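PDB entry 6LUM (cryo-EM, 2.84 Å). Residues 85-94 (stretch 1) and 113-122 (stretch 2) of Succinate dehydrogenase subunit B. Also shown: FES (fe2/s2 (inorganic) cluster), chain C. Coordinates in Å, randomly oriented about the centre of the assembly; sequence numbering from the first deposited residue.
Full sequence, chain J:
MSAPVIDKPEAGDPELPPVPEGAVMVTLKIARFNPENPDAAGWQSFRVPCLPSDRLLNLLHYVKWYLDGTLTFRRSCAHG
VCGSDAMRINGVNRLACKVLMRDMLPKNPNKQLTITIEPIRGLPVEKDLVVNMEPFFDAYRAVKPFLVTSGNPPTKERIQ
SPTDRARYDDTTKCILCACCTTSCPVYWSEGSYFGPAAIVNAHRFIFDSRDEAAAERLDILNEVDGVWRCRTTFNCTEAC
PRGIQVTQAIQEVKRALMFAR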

ATOM      1  N   ASP J  85      36.398  -1.925  -8.062  1.00 24.51           N
ATOM      2  CA  ASP J  85      37.597  -1.432  -7.399  1.00 24.51           C
ATOM      3  C   ASP J  85      37.656   0.082  -7.321  1.00 24.51           C
ATOM      4  O   ASP J  85      38.687   0.675  -7.638  1.00 24.51           O
ATOM      5  CB  ASP J  85      38.832  -1.929  -8.110  1.00 24.51           C
ATOM      6  CG  ASP J  85      38.735  -1.737  -9.548  1.00 24.51           C
ATOM      7  OD1 ASP J  85      37.663  -1.318  -9.979  1.00 24.51           O
ATOM      8  OD2 ASP J  85      39.709  -1.997 -10.258  1.00 24.51           O
ATOM      9  N   ALA J  86      36.566   0.722  -6.929  1.00 13.35           N
ATOM     10  CA  ALA J  86      36.618   2.140  -6.637  1.00 13.35           C
ATOM     11  C   ALA J  86      37.551   2.389  -5.466  1.00 13.35           C
ATOM     12  O   ALA J  86      37.429   1.757  -4.418  1.00 13.35           O
ATOM     13  CB  ALA J  86      35.225   2.662  -6.320  1.00 13.35           C
ATOM     14  N   MET J  87      38.486   3.315  -5.645  1.00 12.15           N
ATOM     15  CA  MET J  87      39.432   3.689  -4.610  1.00 12.15           C
ATOM     16  C   MET J  87      39.632   5.187  -4.660  1.00 12.15           C
ATOM     17  O   MET J  87      39.230   5.850  -5.608  1.00 12.15           O
ATOM     18  CB  MET J  87      40.779   2.990  -4.788  1.00 12.15           C
ATOM     19  CG  MET J  87      40.810   1.573  -4.316  1.00 12.15           C
ATOM     20  SD  MET J  87      42.043   0.613  -5.182  1.00 12.15           S
ATOM     21  CE  MET J  87      41.434  -1.022  -4.845  1.00 12.15           C
ATOM     22  N   ARG J  88      40.267   5.713  -3.628  1.00 12.64           N
ATOM     23  CA  ARG J  88      40.754   7.083  -3.588  1.00 12.64           C
ATOM     24  C   ARG J  88      42.237   7.051  -3.889  1.00 12.64           C
ATOM     25  O   ARG J  88      43.029   6.593  -3.065  1.00 12.64           O
ATOM     26  CB  ARG J  88      40.512   7.712  -2.225  1.00 12.64           C
ATOM     27  CG  ARG J  88      39.359   8.633  -2.151  1.00 12.64           C
ATOM     28  CD  ARG J  88      39.434   9.392  -0.881  1.00 12.64           C
ATOM     29  NE  ARG J  88      39.345   8.508   0.269  1.00 12.64           N
ATOM     30  CZ  ARG J  88      39.569   8.895   1.514  1.00 12.64           C
ATOM     31  NH1 ARG J  88      39.899  10.149   1.755  1.00 12.64           N
ATOM     32  NH2 ARG J  88      39.461   8.038   2.515  1.00 12.64           N
ATOM     33  N   ILE J  89      42.611   7.540  -5.059  1.00  9.34           N
ATOM     34  CA  ILE J  89      43.982   7.512  -5.531  1.00  9.34           C
ATOM     35  C   ILE J  89      44.408   8.946  -5.752  1.00  9.34           C
ATOM     36  O   ILE J  89      43.975   9.581  -6.719  1.00  9.34           O
ATOM     37  CB  ILE J  89      44.121   6.701  -6.817  1.00  9.34           C
ATOM     38  CG1 ILE J  89      43.642   5.276  -6.578  1.00  9.34           C
ATOM     39  CG2 ILE J  89      45.543   6.725  -7.295  1.00  9.34           C
ATOM     40  CD1 ILE J  89      42.988   4.659  -7.756  1.00  9.34           C
ATOM     41  N   ASN J  90      45.259   9.458  -4.862  1.00  9.97           N
ATOM     42  CA  ASN J  90      45.750  10.832  -4.927  1.00  9.97           C
ATOM     43  C   ASN J  90      44.610  11.827  -4.744  1.00  9.97           C
ATOM     44  O   ASN J  90      44.504  12.821  -5.461  1.00  9.97           O
ATOM     45  CB  ASN J  90      46.494  11.092  -6.234  1.00  9.97           C
ATOM     46  CG  ASN J  90      47.904  10.584  -6.209  1.00  9.97           C
ATOM     47  OD1 ASN J  90      48.439  10.158  -7.225  1.00  9.97           O
ATOM     48  ND2 ASN J  90      48.522  10.633  -5.046  1.00  9.97           N
ATOM     49  N   GLY J  91      43.762  11.561  -3.776  1.00  7.41           N
ATOM     50  CA  GLY J  91      42.623  12.423  -3.510  1.00  7.41           C
ATOM     51  C   GLY J  91      41.310  12.065  -4.151  1.00  7.41           C
ATOM     52  O   GLY J  91      40.300  11.975  -3.462  1.00  7.41           O
ATOM     53  N   VAL J  92      41.303  11.832  -5.449  1.00  8.21           N
ATOM     54  CA  VAL J  92      40.084  11.604  -6.214  1.00  8.21           C
ATOM     55  C   VAL J  92      39.747  10.122  -6.271  1.00  8.21           C
ATOM     56  O   VAL J  92      40.623   9.268  -6.185  1.00  8.21           O
ATOM     57  CB  VAL J  92      40.240  12.176  -7.631  1.00  8.21           C
ATOM     58  CG1 VAL J  92      40.365  13.646  -7.578  1.00  8.21           C
ATOM     59  CG2 VAL J  92      41.470  11.613  -8.261  1.00  8.21           C
ATOM     60  N   ASN J  93      38.461   9.819  -6.446  1.00  9.84           N
ATOM     61  CA  ASN J  93      37.987   8.462  -6.685  1.00  9.84           C
ATOM     62  C   ASN J  93      38.305   8.034  -8.111  1.00  9.84           C
ATOM     63  O   ASN J  93      38.130   8.814  -9.045  1.00  9.84           O
ATOM     64  CB  ASN J  93      36.485   8.395  -6.466  1.00  9.84           C
ATOM     65  CG  ASN J  93      36.111   8.465  -5.032  1.00  9.84           C
ATOM     66  OD1 ASN J  93      36.927   8.764  -4.191  1.00  9.84           O
ATOM     67  ND2 ASN J  93      34.868   8.195  -4.740  1.00  9.84           N
ATOM     68  N   ARG J  94      38.765   6.790  -8.300  1.00 13.59           N
ATOM     69  CA  ARG J  94      39.285   6.487  -9.631  1.00 13.59           C
ATOM     70  C   ARG J  94      38.908   5.164 -10.294  1.00 13.59           C
ATOM     71  O   ARG J  94      38.982   5.128 -11.526  1.00 13.59           O
ATOM     72  CB  ARG J  94      40.806   6.583  -9.644  1.00 13.59           C
ATOM     73  CG  ARG J  94      41.384   7.964  -9.585  1.00 13.59           C
ATOM     74  CD  ARG J  94      41.076   8.827 -10.797  1.00 13.59           C
ATOM     75  NE  ARG J  94      39.993   9.764 -10.530  1.00 13.59           N
ATOM     76  CZ  ARG J  94      39.475  10.596 -11.425  1.00 13.59           C
ATOM     77  NH1 ARG J  94      39.945  10.613 -12.658  1.00 13.59           N
ATOM     78  NH2 ARG J  94      38.502  11.423 -11.075  1.00 13.59           N
ATOM     79  N   LEU J 113      58.700   9.229  -7.348  1.00 41.99           N
ATOM     80  CA  LEU J 113      57.260   9.252  -7.548  1.00 41.99           C
ATOM     81  C   LEU J 113      56.572   8.430  -6.468  1.00 41.99           C
ATOM     82  O   LEU J 113      57.052   7.362  -6.082  1.00 41.99           O
ATOM     83  CB  LEU J 113      56.907   8.712  -8.932  1.00 41.99           C
ATOM     84  CG  LEU J 113      55.428   8.565  -9.286  1.00 41.99           C
ATOM     85  CD1 LEU J 113      54.648   9.807  -8.907  1.00 41.99           C
ATOM     86  CD2 LEU J 113      55.268   8.264 -10.768  1.00 41.99           C
ATOM     87  N   THR J 114      55.449   8.942  -5.974  1.00 35.31           N
ATOM     88  CA  THR J 114      54.685   8.288  -4.925  1.00 35.31           C
ATOM     89  C   THR J 114      53.208   8.396  -5.262  1.00 35.31           C
ATOM     90  O   THR J 114      52.753   9.441  -5.728  1.00 35.31           O
ATOM     91  CB  THR J 114      54.972   8.917  -3.559  1.00 35.31           C
ATOM     92  OG1 THR J 114      56.363   8.781  -3.259  1.00 35.31           O
ATOM     93  CG2 THR J 114      54.158   8.253  -2.465  1.00 35.31           C
ATOM     94  N   ILE J 115      52.474   7.312  -5.042  1.00 22.00           N
ATOM     95  CA  ILE J 115      51.042   7.253  -5.289  1.00 22.00           C
ATOM     96  C   ILE J 115      50.357   6.906  -3.983  1.00 22.00           C
ATOM     97  O   ILE J 115      50.868   6.100  -3.201  1.00 22.00           O
ATOM     98  CB  ILE J 115      50.708   6.231  -6.389  1.00 22.00           C
ATOM     99  CG1 ILE J 115      51.361   6.673  -7.689  1.00 22.00           C
ATOM    100  CG2 ILE J 115      49.223   6.101  -6.578  1.00 22.00           C
ATOM    101  CD1 ILE J 115      50.929   5.908  -8.872  1.00 22.00           C
ATOM    102  N   THR J 116      49.217   7.530  -3.735  1.00 16.90           N
ATOM    103  CA  THR J 116      48.533   7.434  -2.456  1.00 16.90           C
ATOM    104  C   THR J 116      47.189   6.770  -2.676  1.00 16.90           C
ATOM    105  O   THR J 116      46.338   7.319  -3.376  1.00 16.90           O
ATOM    106  CB  THR J 116      48.358   8.819  -1.845  1.00 16.90           C
ATOM    107  OG1 THR J 116      49.643   9.414  -1.639  1.00 16.90           O
ATOM    108  CG2 THR J 116      47.643   8.731  -0.538  1.00 16.90           C
ATOM    109  N   ILE J 117      46.993   5.603  -2.075  1.00 12.45           N
ATOM    110  CA  ILE J 117      45.803   4.794  -2.283  1.00 12.45           C
ATOM    111  C   ILE J 117      45.117   4.609  -0.944  1.00 12.45           C
ATOM    112  O   ILE J 117      45.785   4.420   0.074  1.00 12.45           O
ATOM    113  CB  ILE J 117      46.160   3.436  -2.914  1.00 12.45           C
ATOM    114  CG1 ILE J 117      47.113   3.650  -4.074  1.00 12.45           C
ATOM    115  CG2 ILE J 117      44.938   2.754  -3.438  1.00 12.45           C
ATOM    116  CD1 ILE J 117      47.830   2.437  -4.476  1.00 12.45           C
ATOM    117  N   GLU J 118      43.793   4.684  -0.934  1.00 12.18           N
ATOM    118  CA  GLU J 118      43.041   4.516   0.300  1.00 12.18           C
ATOM    119  C   GLU J 118      41.579   4.309  -0.047  1.00 12.18           C
ATOM    120  O   GLU J 118      41.151   4.665  -1.141  1.00 12.18           O
ATOM    121  CB  GLU J 118      43.233   5.724   1.221  1.00 12.18           C
ATOM    122  CG  GLU J 118      42.960   7.024   0.554  1.00 12.18           C
ATOM    123  CD  GLU J 118      43.383   8.189   1.391  1.00 12.18           C
ATOM    124  OE1 GLU J 118      43.784   7.967   2.547  1.00 12.18           O
ATOM    125  OE2 GLU J 118      43.365   9.324   0.877  1.00 12.18           O
ATOM    126  N   PRO J 119      40.796   3.713   0.844  1.00  9.87           N
ATOM    127  CA  PRO J 119      39.409   3.400   0.510  1.00  9.87           C
ATOM    128  C   PRO J 119      38.591   4.644   0.218  1.00  9.87           C
ATOM    129  O   PRO J 119      38.974   5.765   0.540  1.00  9.87           O
ATOM    130  CB  PRO J 119      38.897   2.688   1.764  1.00  9.87           C
ATOM    131  CG  PRO J 119      39.834   3.038   2.810  1.00  9.87           C
ATOM    132  CD  PRO J 119      41.150   3.175   2.160  1.00  9.87           C
ATOM    133  N   ILE J 120      37.438   4.431  -0.411  1.00  7.61           N
ATOM    134  CA  ILE J 120      36.533   5.534  -0.666  1.00  7.61           C
ATOM    135  C   ILE J 120      35.906   5.988   0.643  1.00  7.61           C
ATOM    136  O   ILE J 120      35.795   5.224   1.606  1.00  7.61           O
ATOM    137  CB  ILE J 120      35.464   5.144  -1.700  1.00  7.61           C
ATOM    138  CG1 ILE J 120      34.772   3.849  -1.312  1.00  7.61           C
ATOM    139  CG2 ILE J 120      36.087   4.998  -3.048  1.00  7.61           C
ATOM    140  CD1 ILE J 120      33.810   3.352  -2.347  1.00  7.61           C
ATOM    141  N   ARG J 121      35.489   7.245   0.682  1.00 13.28           N
ATOM    142  CA  ARG J 121      35.128   7.909   1.925  1.00 13.28           C
ATOM    143  C   ARG J 121      33.619   8.021   2.056  1.00 13.28           C
ATOM    144  O   ARG J 121      32.975   8.681   1.245  1.00 13.28           O
ATOM    145  CB  ARG J 121      35.757   9.294   1.985  1.00 13.28           C
ATOM    146  CG  ARG J 121      35.241  10.111   3.117  1.00 13.28           C
ATOM    147  CD  ARG J 121      35.986  11.394   3.250  1.00 13.28           C
ATOM    148  NE  ARG J 121      35.310  12.252   4.204  1.00 13.28           N
ATOM    149  CZ  ARG J 121      35.608  13.523   4.396  1.00 13.28           C
ATOM    150  NH1 ARG J 121      36.578  14.090   3.697  1.00 13.28           N
ATOM    151  NH2 ARG J 121      34.926  14.223   5.283  1.00 13.28           N
ATOM    152  N   GLY J 122      33.066   7.416   3.090  1.00 11.18           N
ATOM    153  CA  GLY J 122      31.653   7.562   3.345  1.00 11.18           C
ATOM    154  C   GLY J 122      31.024   6.262   3.779  1.00 11.18           C
ATOM    155  O   GLY J 122      29.930   6.243   4.347  1.00 11.18           O
TER
HETATM  156 FE1  FES C 301      36.306  -4.360 -12.419  1.00 11.43          FE
HETATM  157 FE2  FES C 301      38.186  -2.008 -12.270  1.00 11.43          FE
HETATM  158  S1  FES C 301      38.466  -4.179 -12.191  1.00 11.43           S
HETATM  159  S2  FES C 301      36.074  -2.212 -12.766  1.00 11.43           S

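The two stretches meet as a short antiparallel β pairing, sealed on one face by aliphatic side chains and extended on the other by an arginine that reaches along the neighbouring backbone.

Arg-88 and Glu-118 form a hydrogen-bonded pair: Arg-88 N donates to Glu-118 O at 2.8 Å, and Glu-118 N returns a bond to Arg-88 O at 3.0 Å. Two residues along, Asn-90 N donates to Thr-116 O at 2.8 Å. Between these bonds sits the non-hydrogen-bonded pair Ile-89 and Ile-117, whose CA atoms approach to 4.6 Å. Each of these CA-H groups faces a carbonyl of the opposing strand, with Ile-89 CA 3.2 Å from Thr-116 O and Ile-117 CA 3.4 Å from Arg-88 O, so even this narrow position contributes polar contacts.

Ile-89 and Ile-117 project to the same face, where Ile-89 CG1 lies 4.2 Å from Ile-117 CG2. Ile-89 also touches Ile-115 (CG2 to CG2, 3.8 Å), while Met-87 SD comes within 4.0 Å of Ile-117 CG2. Branched isoleucines suit extended backbone and supply broad apolar surface; the flexible methionine adds a polarizable sulfur to the same cluster. Apart from this cluster, beyond the bridges, Ala-86 CB meets Ile-120 CG2 at 4.1 Å, a modest contact from a small methyl group.

Arg-88 and Glu-118 occupy the other face. The Arg-88 side chain reaches beyond its strand partner to Pro-119 and Arg-121. Pro-119 O sits at the guanidinium edge, near its plane, so Arg-88 NE (2.8 Å) and Arg-88 NH2 (3.1 Å) can both donate to it. Proline lacks a backbone N-H, but its carbonyl remains a full acceptor. Glu-118 OE2 lies over one face of the guanidinium, 3.7 Å from Arg-88 NH1. This is a long salt bridge resting on charge attraction alone, because no N-H points at the oxygen. Over the opposite face, Arg-121 CB packs 3.9 Å from Arg-88 CZ; the Arg-121 side chain then leads away, its charged end bonded elsewhere in the structure.

After the paired segment, Asn-90 adopts positive phi and psi (64°/45°), a conformation asparagine tolerates well, and Gly-91 follows at 94°/-51°, where a CB would jam against the preceding carbonyl O. This turn lets stretch 1 fold back on itself, with Ile-89 N bonding to Val-92 O at 2.9 Å and Arg-94 N to Met-87 O at 2.9 Å. Outside the pairing, Asp-85 binds FE2 of the iron-sulfur cluster through both carboxylate oxygens.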